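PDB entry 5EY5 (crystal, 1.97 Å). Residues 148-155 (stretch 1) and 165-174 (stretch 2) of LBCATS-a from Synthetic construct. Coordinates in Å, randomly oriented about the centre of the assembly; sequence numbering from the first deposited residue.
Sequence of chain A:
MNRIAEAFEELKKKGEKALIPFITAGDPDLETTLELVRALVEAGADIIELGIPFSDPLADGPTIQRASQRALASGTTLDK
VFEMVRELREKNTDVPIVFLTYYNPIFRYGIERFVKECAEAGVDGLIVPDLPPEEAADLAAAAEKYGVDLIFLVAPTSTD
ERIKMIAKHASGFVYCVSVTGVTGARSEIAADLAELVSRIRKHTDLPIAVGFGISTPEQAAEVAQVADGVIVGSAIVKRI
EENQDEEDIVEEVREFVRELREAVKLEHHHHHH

Stretch 1 148-155: VDLIFLVA
Stretch 2, residues 165-174: MIAKHASGFV

How does the helix that opens stretch 2 meet stretch 1, which is extended throughout? Met 165 lies out of reach, and Ile 166 makes the first contact. Its CA-to-CB bond points sideways, but with chi1 m and chi2 t the end of the side chain comes nearer. Ile 166 CG2 packs 3.6 Å from Phe 152 CB and 3.7 Å from Val 154 CG2, while Ile 166 CD1 lies 3.6 Å from Leu 153 O. Phe 152 (chi1 -73°, chi2 101°) and Val 154 (chi1 t) both point toward stretch 2; Leu 153, between them, points away.

What happens as the helical turns give way to extended chain? Ala 167 points away and Lys 168 is out of reach. His 169 N donates to Ile 166 O at 2.9 Å, and Ala 170 N makes a weak hydrogen bond to the same Ile 166 O at 3.1 Å. Phi/psi then change from -104/-7 at His 169 to -76/150 at Ala 170. This bend lies at the edge of the Phe 152 ring, near its plane: Phe 152 CE1 is 3.7 Å from His 169 O, and Phe 152 CD1 is 3.9 Å from Ala 170 CA. The His 169 side chain is modelled only to CB, 3.8 Å from Phe 152 CE1.

Where is the register fixed? Ser 171, at -148/162 with chi1 p, binds both backbone polar groups of Leu 150. Leu 150 N donates to Ser 171 OG at 3.0 Å, and Ser 171 N donates to Leu 150 O at 3.1 Å, with N-H...acceptor angles of 163° and 162°. The serine hydroxyl thus takes the acceptor's place that a carbonyl might fill in a strand pair. Asp 149 CA and Ser 171 CA are 5.1 Å apart, and Ile 151 CA and Ala 170 CA 5.5 Å.

Why does glycine suit the next position, and how does the contact close? Gly 172 has phi/psi 84/-82, where a CB would be jammed against the preceding carbonyl O; it would also lie 2.9 Å from Asp 149 CB, a clash. Without one, Asp 149 OD1 approaches Gly 172 CA to 3.2 Å. Phe 173 (-151/171, chi1 55°, chi2 99°) presents a ring face to Ile 151 CG2, which sits 4.0 Å from the Phe 173 ring centroid in a CH-pi contact. Ile 151 CD1 also reaches Phe 173 CE2 at 3.5 Å. Val 174 (chi1 t) points away, yet its CG1 lies 3.7 Å from Val 154 CG2.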

# COMPACT_ATOMS: atom_id res chain seq x y z
N VAL A 148 -1.95 50.68 -26.98
CA VAL A 148 -1.00 50.01 -26.12
C VAL A 148 -0.29 48.94 -26.93
O VAL A 148 -0.94 48.10 -27.56
CB VAL A 148 -1.70 49.40 -24.90
CG1 VAL A 148 -0.70 48.54 -24.10
CG2 VAL A 148 -2.34 50.50 -24.08
N ASP A 149 1.04 48.96 -26.91
CA ASP A 149 1.80 47.99 -27.68
C ASP A 149 1.81 46.63 -26.99
O ASP A 149 1.83 46.54 -25.76
CB ASP A 149 3.23 48.46 -27.91
CG ASP A 149 3.32 49.66 -28.86
OD1 ASP A 149 4.33 50.38 -28.81
OD2 ASP A 149 2.38 49.88 -29.66
N LEU A 150 1.77 45.59 -27.79
CA LEU A 150 1.82 44.21 -27.32
C LEU A 150 3.12 43.62 -27.84
O LEU A 150 3.26 43.36 -29.04
CB LEU A 150 0.59 43.44 -27.80
CG LEU A 150 0.18 42.20 -27.04
CD1 LEU A 150 -1.03 41.57 -27.72
CD2 LEU A 150 1.33 41.22 -26.95
N ILE A 151 4.08 43.42 -26.95
CA ILE A 151 5.40 42.92 -27.32
C ILE A 151 5.42 41.40 -27.18
O ILE A 151 5.21 40.87 -26.08
CB ILE A 151 6.48 43.55 -26.44
CG1 ILE A 151 6.48 45.08 -26.63
CG2 ILE A 151 7.84 42.92 -26.74
CD1 ILE A 151 6.39 45.85 -25.34
N PHE A 152 5.69 40.70 -28.28
CA PHE A 152 5.75 39.24 -28.27
C PHE A 152 7.19 38.75 -28.29
O PHE A 152 8.08 39.39 -28.88
CB PHE A 152 4.99 38.65 -29.47
CG PHE A 152 3.48 38.74 -29.34
CD1 PHE A 152 2.77 39.73 -30.01
CD2 PHE A 152 2.78 37.84 -28.56
CE1 PHE A 152 1.39 39.80 -29.91
CE2 PHE A 152 1.39 37.90 -28.46
CZ PHE A 152 0.70 38.88 -29.12
N LEU A 153 7.42 37.61 -27.63
CA LEU A 153 8.74 36.98 -27.56
C LEU A 153 8.98 36.02 -28.72
O LEU A 153 8.06 35.33 -29.18
CB LEU A 153 8.92 36.20 -26.25
CG LEU A 153 9.19 36.98 -24.97
CD1 LEU A 153 8.25 38.16 -24.89
CD2 LEU A 153 9.02 36.07 -23.74
N VAL A 154 10.23 35.98 -29.18
CA VAL A 154 10.67 35.03 -30.19
C VAL A 154 11.85 34.28 -29.60
O VAL A 154 12.79 34.89 -29.08
CB VAL A 154 11.06 35.73 -31.50
CG1 VAL A 154 11.55 34.70 -32.52
CG2 VAL A 154 9.87 36.49 -32.05
N ALA A 155 11.79 32.99 -29.66
CA ALA A 155 12.79 32.15 -29.04
C ALA A 155 13.70 31.53 -30.09
O ALA A 155 13.32 31.40 -31.26
CB ALA A 155 12.13 31.05 -28.21
N MET A 165 4.36 34.80 -38.08
CA MET A 165 3.10 34.92 -37.37
C MET A 165 3.24 35.81 -36.13
O MET A 165 2.36 36.63 -35.84
CB MET A 165 2.61 33.52 -37.02
CG MET A 165 1.18 33.44 -36.56
SD MET A 165 1.17 33.81 -34.81
CE MET A 165 2.44 32.68 -34.24
N ILE A 166 4.35 35.68 -35.40
CA ILE A 166 4.57 36.53 -34.23
C ILE A 166 4.70 37.99 -34.67
O ILE A 166 3.97 38.87 -34.20
CB ILE A 166 5.81 36.08 -33.44
CG1 ILE A 166 5.52 34.81 -32.63
CG2 ILE A 166 6.27 37.21 -32.54
CD1 ILE A 166 6.77 34.00 -32.25
N ALA A 167 5.65 38.26 -35.57
CA ALA A 167 5.87 39.63 -36.02
C ALA A 167 4.64 40.25 -36.66
O ALA A 167 4.55 41.48 -36.76
CB ALA A 167 7.05 39.67 -37.00
N LYS A 168 3.68 39.44 -37.10
CA LYS A 168 2.46 40.01 -37.69
C LYS A 168 1.59 40.68 -36.64
O LYS A 168 0.87 41.63 -36.95
CB LYS A 168 1.67 38.92 -38.41
N HIS A 169 1.64 40.21 -35.40
CA HIS A 169 0.82 40.78 -34.34
C HIS A 169 1.62 41.66 -33.39
O HIS A 169 1.02 42.32 -32.54
CB HIS A 169 0.13 39.66 -33.54
N ALA A 170 2.94 41.71 -33.54
CA ALA A 170 3.77 42.44 -32.60
C ALA A 170 3.69 43.95 -32.85
O ALA A 170 3.50 44.41 -33.98
CB ALA A 170 5.22 41.98 -32.71
N SER A 171 3.86 44.71 -31.78
CA SER A 171 4.01 46.15 -31.88
C SER A 171 4.93 46.61 -30.76
O SER A 171 5.15 45.90 -29.78
CB SER A 171 2.66 46.88 -31.83
OG SER A 171 1.93 46.53 -30.67
N GLY A 172 5.48 47.81 -30.91
CA GLY A 172 6.43 48.31 -29.94
C GLY A 172 7.82 47.79 -30.24
O GLY A 172 8.64 48.48 -30.85
N PHE A 173 8.12 46.58 -29.80
CA PHE A 173 9.33 45.93 -30.27
C PHE A 173 9.10 44.43 -30.25
O PHE A 173 8.06 43.94 -29.79
CB PHE A 173 10.57 46.35 -29.45
CG PHE A 173 10.44 46.13 -27.96
CD1 PHE A 173 11.01 45.01 -27.36
CD2 PHE A 173 9.81 47.06 -27.15
CE1 PHE A 173 10.93 44.81 -25.99
CE2 PHE A 173 9.74 46.87 -25.77
CZ PHE A 173 10.30 45.75 -25.19
N VAL A 174 10.05 43.71 -30.82
CA VAL A 174 10.09 42.26 -30.70
C VAL A 174 11.10 41.91 -29.62
O VAL A 174 12.25 42.38 -29.64
CB VAL A 174 10.44 41.58 -32.03
CG1 VAL A 174 10.56 40.07 -31.83
CG2 VAL A 174 9.39 41.90 -33.07